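Putative signal recognition particle protein (Chaetomium thermophilum, PDB 5CK4) binds GDP and GTP as the Arf-like GTPase beta subunit of the signal recognition particle receptor at the endoplasmic reticulum membrane. Local coordinates at residues I166-A171 against A217-D222; S21-G26 against L112-P117. All coordinates share one frame; numbering follows the deposited sequence.

Overall arrangement
Both contacts are parallel strand pairs of one mixed sheet, and their centres lie about 14 Å apart. Strand 21-25 pairs with 112-115 in contact 2 and with 159-170 on its other edge, and strand 159-170 in turn carries 214-219 in contact 1. Two probable hydrogen bonds join the contacts, Leu168 N to Ile25 O and Ile166 N to Leu23 O, both 2.8 Å. Of the two, only contact 1 binds GDP directly, supplying Asn219, Lys220 and Asp222 around its guanine and ribose. Contact 2 lies on the phosphate side and leads through Gly26 toward the GDP-binding residues Gly29 to Ala34; the nearest atoms of the Asp115 side chain and GDP are about 5 Å apart.

Contact 1 of 2, residues I166-A171 against A217-D222; sequences IFLLDA and AANKQD. With GDP (guanosine-5'-diphosphate), chain C.
Lys220 NZ is gripped by Asp170 OD2 at 3.0 Å in a salt bridge, by GDP O4', also at 3.0 Å, and by the carbonyl of Gly29. The ammonium meets OD2 from above the carboxylate plane, 67° out of it, because the lysine chain, extended beyond CG, runs across the aspartate: Lys220 CD packs 3.3 Å from Asp170 OD1. That second oxygen accepts the amides of Ala172 and Ala173, which fixes the rotation of the carboxylate. Lys220 CG meanwhile lies 3.6 Å from C6 of the guanine. Asn219, Lys220 and Asp222 form the NKxD motif of P-loop GTPases, here reading Asn-Lys-Gln-Asp, which gives guanine specificity in this family. Both carboxylate oxygens of Asp222 serve the base: OD1 takes N1-H of GDP at 2.7 Å, nearly straight at 173°, and OD2 takes N2. With its CG anti to the backbone N (chi1 -165°), Asn219 turns its amide toward O6 and N7 of the base, while its ND2 donates to Ala30 O of the phosphate loop. Behind the motif, backbone hydrogen bonds join the two parallel strands, from Ala217 N to Phe167 O through to Ala171 N on Asn219 O. On the face shared with Asn219, Leu168 CD1 touches Ala217 CB at 3.6 Å and Asn219 CB at 3.7 Å, and Trp308 of helix 306-313 packs against all three residues.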
ATOM      1  N   ILE A 166       3.480  -1.350  -0.757  1.00 14.79           N
ATOM      2  CA  ILE A 166       3.560  -0.585   0.479  1.00 13.30           C
ATOM      3  C   ILE A 166       2.682   0.656   0.323  1.00 15.54           C
ATOM      4  O   ILE A 166       2.871   1.445  -0.616  1.00 19.97           O
ATOM      5  CB  ILE A 166       5.003  -0.157   0.792  1.00 15.61           C
ATOM      6  CG1 ILE A 166       5.889  -1.376   1.053  1.00 16.74           C
ATOM      7  CG2 ILE A 166       5.019   0.795   1.995  1.00 16.69           C
ATOM      8  CD1 ILE A 166       7.400  -1.020   1.189  1.00 14.95           C
ATOM      9  N   PHE A 167       1.694   0.809   1.202  1.00 13.26           N
ATOM     10  CA  PHE A 167       0.876   2.022   1.201  1.00 13.61           C
ATOM     11  C   PHE A 167       1.366   2.930   2.331  1.00 15.82           C
ATOM     12  O   PHE A 167       1.137   2.637   3.514  1.00 14.76           O
ATOM     13  CB  PHE A 167      -0.601   1.686   1.397  1.00 12.88           C
ATOM     14  CG  PHE A 167      -1.513   2.887   1.294  1.00 18.39           C
ATOM     15  CD1 PHE A 167      -1.768   3.689   2.406  1.00 11.96           C
ATOM     16  CD2 PHE A 167      -2.088   3.235   0.074  1.00 21.62           C
ATOM     17  CE1 PHE A 167      -2.595   4.802   2.301  1.00 14.71           C
ATOM     18  CE2 PHE A 167      -2.922   4.341  -0.031  1.00 20.88           C
ATOM     19  CZ  PHE A 167      -3.175   5.120   1.076  1.00 14.05           C
ATOM     20  N   LEU A 168       2.042   4.021   1.967  1.00 16.50           N
ATOM     21  CA  LEU A 168       2.662   4.912   2.951  1.00 12.61           C
ATOM     22  C   LEU A 168       1.744   6.086   3.265  1.00 15.35           C
ATOM     23  O   LEU A 168       1.166   6.678   2.368  1.00 14.97           O
ATOM     24  CB  LEU A 168       3.983   5.445   2.417  1.00 14.83           C
ATOM     25  CG  LEU A 168       5.026   6.091   3.343  1.00 14.32           C
ATOM     26  CD1 LEU A 168       5.670   5.052   4.261  1.00 12.09           C
ATOM     27  CD2 LEU A 168       6.092   6.760   2.502  1.00 15.85           C
ATOM     28  N   LEU A 169       1.629   6.421   4.549  1.00 15.39           N
ATOM     29  CA  LEU A 169       0.862   7.583   4.985  1.00 12.83           C
ATOM     30  C   LEU A 169       1.628   8.333   6.077  1.00 18.26           C
ATOM     31  O   LEU A 169       2.513   7.765   6.736  1.00 16.64           O
ATOM     32  CB  LEU A 169      -0.544   7.178   5.480  1.00 13.42           C
ATOM     33  CG  LEU A 169      -0.620   6.181   6.665  1.00 13.53           C
ATOM     34  CD1 LEU A 169      -0.526   6.902   8.036  1.00 15.02           C
ATOM     35  CD2 LEU A 169      -1.896   5.362   6.584  1.00 19.75           C
ATOM     36  N   ASP A 170       1.259   9.597   6.266  1.00 14.23           N
ATOM     37  CA  ASP A 170       1.822  10.446   7.307  1.00 20.26           C
ATOM     38  C   ASP A 170       1.021  10.237   8.594  1.00 20.67           C
ATOM     39  O   ASP A 170      -0.106  10.712   8.707  1.00 17.27           O
ATOM     40  CB  ASP A 170       1.749  11.911   6.833  1.00 17.96           C
ATOM     41  CG  ASP A 170       2.386  12.885   7.801  1.00 19.09           C
ATOM     42  OD1 ASP A 170       2.581  12.538   8.983  1.00 20.46           O
ATOM     43  OD2 ASP A 170       2.685  14.021   7.375  1.00 23.30           O
ATOM     44  N   ALA A 171       1.594   9.519   9.564  1.00 19.04           N
ATOM     45  CA  ALA A 171       0.863   9.225  10.793  1.00 18.85           C
ATOM     46  C   ALA A 171       0.636  10.464  11.654  1.00 17.86           C
ATOM     47  O   ALA A 171      -0.231  10.457  12.535  1.00 21.52           O
ATOM     48  CB  ALA A 171       1.553   8.110  11.621  1.00 14.46           C
ATOM     49  N   ALA A 217       2.203   1.309   5.819  1.00 13.70           N
ATOM     50  CA  ALA A 217       3.355   1.841   6.533  1.00 18.93           C
ATOM     51  C   ALA A 217       3.015   3.204   7.140  1.00 19.78           C
ATOM     52  O   ALA A 217       2.874   4.212   6.428  1.00 13.84           O
ATOM     53  CB  ALA A 217       4.553   1.931   5.589  1.00 18.65           C
ATOM     54  N   ALA A 218       2.837   3.216   8.461  1.00 13.41           N
ATOM     55  CA  ALA A 218       2.461   4.436   9.163  1.00 12.90           C
ATOM     56  C   ALA A 218       3.721   5.224   9.510  1.00 14.22           C
ATOM     57  O   ALA A 218       4.313   5.014  10.576  1.00 16.03           O
ATOM     58  CB  ALA A 218       1.639   4.095  10.427  1.00 16.21           C
ATOM     59  N   ASN A 219       4.114   6.111   8.590  1.00 13.48           N
ATOM     60  CA  ASN A 219       5.380   6.840   8.614  1.00 16.39           C
ATOM     61  C   ASN A 219       5.392   8.033   9.582  1.00 17.36           C
ATOM     62  O   ASN A 219       4.342   8.470  10.055  1.00 16.39           O
ATOM     63  CB  ASN A 219       5.714   7.345   7.196  1.00 11.72           C
ATOM     64  CG  ASN A 219       7.165   7.779   7.047  1.00 13.36           C
ATOM     65  OD1 ASN A 219       8.043   7.283   7.752  1.00 16.12           O
ATOM     66  ND2 ASN A 219       7.423   8.711   6.128  1.00 17.09           N
ATOM     67  N   LYS A 220       6.597   8.563   9.824  1.00 18.04           N
ATOM     68  CA  LYS A 220       6.841   9.749  10.661  1.00 17.14           C
ATOM     69  C   LYS A 220       6.591   9.491  12.151  1.00 21.43           C
ATOM     70  O   LYS A 220       6.179  10.394  12.876  1.00 17.29           O
ATOM     71  CB  LYS A 220       6.072  11.009  10.162  1.00 14.83           C
ATOM     72  CG  LYS A 220       6.135  11.213   8.618  1.00 15.42           C
ATOM     73  CD  LYS A 220       5.823  12.631   8.177  1.00 15.94           C
ATOM     74  CE  LYS A 220       5.770  12.724   6.645  1.00 16.00           C
ATOM     75  NZ  LYS A 220       5.449  14.125   6.160  1.00 17.56           N
ATOM     76  N   GLN A 221       6.857   8.268  12.615  1.00 15.28           N
ATOM     77  CA  GLN A 221       6.713   7.958  14.042  1.00 18.31           C
ATOM     78  C   GLN A 221       7.745   8.670  14.939  1.00 16.17           C
ATOM     79  O   GLN A 221       7.659   8.601  16.165  1.00 17.27           O
ATOM     80  CB  GLN A 221       6.748   6.446  14.295  1.00 20.05           C
ATOM     81  CG  GLN A 221       5.571   5.689  13.703  1.00 18.41           C
ATOM     82  CD  GLN A 221       4.265   5.982  14.411  1.00 22.07           C
ATOM     83  OE1 GLN A 221       4.235   6.208  15.615  1.00 20.39           O
ATOM     84  NE2 GLN A 221       3.166   5.961  13.658  1.00 21.19           N
ATOM     85  N   ASP A 222       8.690   9.374  14.327  1.00 18.95           N
ATOM     86  CA  ASP A 222       9.628  10.206  15.078  1.00 19.65           C
ATOM     87  C   ASP A 222       8.906  11.422  15.665  1.00 23.38           C
ATOM     88  O   ASP A 222       9.325  11.967  16.675  1.00 20.39           O
ATOM     89  CB  ASP A 222      10.776  10.661  14.178  1.00 22.44           C
ATOM     90  CG  ASP A 222      10.288  11.373  12.917  1.00 22.49           C
ATOM     91  OD1 ASP A 222       9.493  10.769  12.164  1.00 19.02           O
ATOM     92  OD2 ASP A 222      10.707  12.528  12.681  1.00 19.73           O
TER
HETATM   93  PB  GDP C 401       6.255  12.263  -1.003  1.00 21.99           P
HETATM   94  O1B GDP C 401       7.218  11.763  -2.040  1.00 21.10           O
HETATM   95  O2B GDP C 401       5.338  11.128  -0.573  1.00 19.90           O
HETATM   96  O3B GDP C 401       5.379  13.391  -1.499  1.00 20.53           O
HETATM   97  O3A GDP C 401       7.006  12.759   0.325  1.00 24.25           O
HETATM   98  PA  GDP C 401       8.510  13.334   0.454  1.00 23.57           P
HETATM   99  O1A GDP C 401       9.515  12.237   0.293  1.00 21.41           O
HETATM  100  O2A GDP C 401       8.758  14.505  -0.464  1.00 29.87           O
HETATM  101  O5' GDP C 401       8.393  13.765   1.984  1.00 18.52           O
HETATM  102  C5' GDP C 401       7.494  14.796   2.363  1.00 18.45           C
HETATM  103  C4' GDP C 401       8.093  15.506   3.567  1.00 27.92           C
HETATM  104  O4' GDP C 401       8.030  14.642   4.704  1.00 27.47           O
HETATM  105  C3' GDP C 401       9.562  15.848   3.361  1.00 25.98           C
HETATM  106  O3' GDP C 401       9.799  17.091   4.023  1.00 29.71           O
HETATM  107  C2' GDP C 401      10.304  14.758   4.112  1.00 28.96           C
HETATM  108  O2' GDP C 401      11.562  15.189   4.624  1.00 25.25           O
HETATM  109  C1' GDP C 401       9.346  14.482   5.250  1.00 21.94           C
HETATM  110  N9  GDP C 401       9.497  13.120   5.802  1.00 16.72           N
HETATM  111  C8  GDP C 401       9.573  11.955   5.124  1.00 22.77           C
HETATM  112  N7  GDP C 401       9.680  10.910   5.992  1.00 21.26           N
HETATM  113  C5  GDP C 401       9.646  11.419   7.233  1.00 14.56           C
HETATM  114  C6  GDP C 401       9.726  10.880   8.598  1.00 17.80           C
HETATM  115  O6  GDP C 401       9.824   9.643   8.775  1.00 17.29           O
HETATM  116  N1  GDP C 401       9.646  11.756   9.618  1.00 17.09           N
HETATM  117  C2  GDP C 401       9.536  13.089   9.434  1.00 18.18           C
HETATM  118  N2  GDP C 401       9.478  13.911  10.511  1.00 19.70           N
HETATM  119  N3  GDP C 401       9.467  13.654   8.205  1.00 17.39           N
HETATM  120  C4  GDP C 401       9.526  12.873   7.099  1.00 19.72           C

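Contact 2 of 2, residues S21-G26 against L112-P117; sequences SVLLIG and LLIDTP
Thr116 OG1 donates to Leu24 O at 2.7 Å, arriving 27° off the carbonyl plane, and a water lies 2.7 Å from the same OG1 and equally far from Pro117 O. The hydroxyl is placed there by chi1 of 60°, between the backbone N and the carbonyl carbon; Thr116 N adds a weak bond to Leu24 O, so one carbonyl takes two donors from one residue. The water accepts from Gly26 N, tying the start of the P-loop (Walker A) to the loop that follows strand 112-115. Asp115, Thr116 and Pro117 correspond to the start of the DxxG motif of GTPases, here Asp-Thr-Pro-Gly, and the side chain of Asp115 approaches that of Lys32. Further back, three backbone bonds of the parallel ladder are equally long at 2.8 Å: Val22 N to Leu112 O, Ile114 N to Val22 O, nearly straight with 173° at the hydrogen, and Leu24 N to Ile114 O. On the face of Val22 and Leu24, Leu113 CD1 rests 3.8 Å from Leu24 CB, and helix 32-40 closes over this pair through Leu35 and Phe39. On the other face Ser21 OG, hydrogen-bonded to Ser160 OG, lies 3.6 Å from Ile114 CG1. Leu23 and Thr116 cross there at about a right angle beneath helix 123-131: the single branch Leu23 CD2 reaches both Ile114 CG2, at 3.9 Å, and Thr116 CG2, at 3.7 Å.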
ATOM      1  N   SER A  21       9.019  -6.566  -8.147  1.00 27.26           N
ATOM      2  CA  SER A  21       8.676  -5.189  -7.789  1.00 25.36           C
ATOM      3  C   SER A  21       7.757  -5.044  -6.575  1.00 28.32           C
ATOM      4  O   SER A  21       6.880  -5.875  -6.321  1.00 24.16           O
ATOM      5  CB  SER A  21       8.000  -4.493  -8.979  1.00 30.01           C
ATOM      6  OG  SER A  21       8.949  -3.945  -9.876  1.00 32.52           O
ATOM      7  N   VAL A  22       7.960  -3.961  -5.840  1.00 21.44           N
ATOM      8  CA  VAL A  22       7.048  -3.549  -4.780  1.00 19.32           C
ATOM      9  C   VAL A  22       6.573  -2.128  -5.087  1.00 21.79           C
ATOM     10  O   VAL A  22       7.381  -1.195  -5.146  1.00 24.31           O
ATOM     11  CB  VAL A  22       7.744  -3.624  -3.403  1.00 19.84           C
ATOM     12  CG1 VAL A  22       6.847  -3.086  -2.293  1.00 16.75           C
ATOM     13  CG2 VAL A  22       8.191  -5.084  -3.110  1.00 20.13           C
ATOM     14  N   LEU A  23       5.270  -1.958  -5.312  1.00 23.44           N
ATOM     15  CA  LEU A  23       4.723  -0.622  -5.554  1.00 17.62           C
ATOM     16  C   LEU A  23       4.643   0.192  -4.273  1.00 18.69           C
ATOM     17  O   LEU A  23       4.056  -0.236  -3.275  1.00 15.15           O
ATOM     18  CB  LEU A  23       3.325  -0.676  -6.196  1.00 20.50           C
ATOM     19  CG  LEU A  23       3.239  -0.898  -7.708  1.00 33.97           C
ATOM     20  CD1 LEU A  23       1.786  -1.014  -8.136  1.00 35.53           C
ATOM     21  CD2 LEU A  23       3.935   0.227  -8.474  1.00 33.10           C
ATOM     22  N   LEU A  24       5.217   1.383  -4.317  1.00 17.69           N
ATOM     23  CA  LEU A  24       5.140   2.305  -3.200  1.00 16.27           C
ATOM     24  C   LEU A  24       4.052   3.341  -3.529  1.00 15.60           C
ATOM     25  O   LEU A  24       4.207   4.144  -4.450  1.00 18.00           O
ATOM     26  CB  LEU A  24       6.512   2.955  -2.992  1.00 18.51           C
ATOM     27  CG  LEU A  24       6.619   3.995  -1.868  1.00 18.43           C
ATOM     28  CD1 LEU A  24       6.196   3.388  -0.545  1.00 18.39           C
ATOM     29  CD2 LEU A  24       8.041   4.558  -1.792  1.00 19.28           C
ATOM     30  N   ILE A  25       2.951   3.294  -2.785  1.00 13.68           N
ATOM     31  CA  ILE A  25       1.735   4.051  -3.081  1.00 14.52           C
ATOM     32  C   ILE A  25       1.390   4.922  -1.871  1.00 19.28           C
ATOM     33  O   ILE A  25       1.631   4.518  -0.741  1.00 18.70           O
ATOM     34  CB  ILE A  25       0.551   3.070  -3.287  1.00 18.50           C
ATOM     35  CG1 ILE A  25       0.786   2.177  -4.502  1.00 24.22           C
ATOM     36  CG2 ILE A  25      -0.777   3.798  -3.463  1.00 24.16           C
ATOM     37  CD1 ILE A  25      -0.359   1.177  -4.730  1.00 19.28           C
ATOM     38  N   GLY A  26       0.818   6.103  -2.096  1.00 17.84           N
ATOM     39  CA  GLY A  26       0.314   6.904  -0.987  1.00 13.28           C
ATOM     40  C   GLY A  26       0.110   8.352  -1.374  1.00 21.12           C
ATOM     41  O   GLY A  26       0.574   8.782  -2.432  1.00 22.23           O
ATOM     42  N   LEU A 112      12.755  -4.428  -6.162  1.00 39.32           N
ATOM     43  CA  LEU A 112      12.760  -3.053  -6.618  1.00 43.32           C
ATOM     44  C   LEU A 112      11.622  -2.312  -5.944  1.00 39.51           C
ATOM     45  O   LEU A 112      10.500  -2.805  -5.896  1.00 33.07           O
ATOM     46  CB  LEU A 112      12.579  -2.988  -8.137  1.00 40.22           C
ATOM     47  CG  LEU A 112      13.610  -3.717  -8.999  1.00 44.74           C
ATOM     48  CD1 LEU A 112      13.222  -3.647 -10.467  1.00 46.76           C
ATOM     49  CD2 LEU A 112      14.995  -3.134  -8.782  1.00 50.74           C
ATOM     50  N   LEU A 113      11.918  -1.129  -5.428  1.00 33.44           N
ATOM     51  CA  LEU A 113      10.898  -0.285  -4.837  1.00 30.32           C
ATOM     52  C   LEU A 113      10.453   0.767  -5.856  1.00 31.42           C
ATOM     53  O   LEU A 113      11.250   1.611  -6.279  1.00 31.87           O
ATOM     54  CB  LEU A 113      11.438   0.367  -3.565  1.00 29.83           C
ATOM     55  CG  LEU A 113      10.469   1.211  -2.746  1.00 27.17           C
ATOM     56  CD1 LEU A 113       9.262   0.381  -2.293  1.00 25.56           C
ATOM     57  CD2 LEU A 113      11.181   1.852  -1.566  1.00 27.70           C
ATOM     58  N   ILE A 114       9.185   0.699  -6.254  1.00 28.41           N
ATOM     59  CA  ILE A 114       8.660   1.530  -7.340  1.00 33.01           C
ATOM     60  C   ILE A 114       7.784   2.681  -6.845  1.00 30.65           C
ATOM     61  O   ILE A 114       6.622   2.488  -6.480  1.00 27.47           O
ATOM     62  CB  ILE A 114       7.839   0.696  -8.351  1.00 29.52           C
ATOM     63  CG1 ILE A 114       8.614  -0.554  -8.773  1.00 33.09           C
ATOM     64  CG2 ILE A 114       7.427   1.551  -9.554  1.00 33.12           C
ATOM     65  CD1 ILE A 114      10.039  -0.287  -9.226  1.00 34.94           C
ATOM     66  N   ASP A 115       8.359   3.878  -6.845  1.00 29.57           N
ATOM     67  CA  ASP A 115       7.672   5.091  -6.417  1.00 29.37           C
ATOM     68  C   ASP A 115       6.563   5.415  -7.424  1.00 27.69           C
ATOM     69  O   ASP A 115       6.751   5.235  -8.614  1.00 31.18           O
ATOM     70  CB  ASP A 115       8.689   6.236  -6.356  1.00 41.03           C
ATOM     71  CG  ASP A 115       8.152   7.463  -5.664  1.00 51.08           C
ATOM     72  OD1 ASP A 115       7.102   7.371  -4.996  1.00 55.92           O
ATOM     73  OD2 ASP A 115       8.796   8.523  -5.777  1.00 55.19           O
ATOM     74  N   THR A 116       5.403   5.848  -6.937  1.00 22.81           N
ATOM     75  CA  THR A 116       4.285   6.250  -7.799  1.00 29.38           C
ATOM     76  C   THR A 116       3.804   7.631  -7.366  1.00 22.07           C
ATOM     77  O   THR A 116       4.010   8.025  -6.214  1.00 20.96           O
ATOM     78  CB  THR A 116       3.101   5.264  -7.719  1.00 22.28           C
ATOM     79  OG1 THR A 116       2.623   5.197  -6.367  1.00 27.62           O
ATOM     80  CG2 THR A 116       3.522   3.884  -8.171  1.00 24.63           C
ATOM     81  N   PRO A 117       3.172   8.382  -8.284  1.00 23.25           N
ATOM     82  CA  PRO A 117       2.745   9.730  -7.882  1.00 22.57           C
ATOM     83  C   PRO A 117       1.572   9.721  -6.904  1.00 25.69           C
ATOM     84  O   PRO A 117       0.699   8.852  -6.962  1.00 20.48           O
ATOM     85  CB  PRO A 117       2.360  10.396  -9.213  1.00 24.55           C
ATOM     86  CG  PRO A 117       2.123   9.254 -10.168  1.00 34.97           C
ATOM     87  CD  PRO A 117       3.064   8.168  -9.741  1.00 27.29           C
TER
HETATM   88  O   HOH W   1       0.721   6.776  -5.192  1.00 17.18           O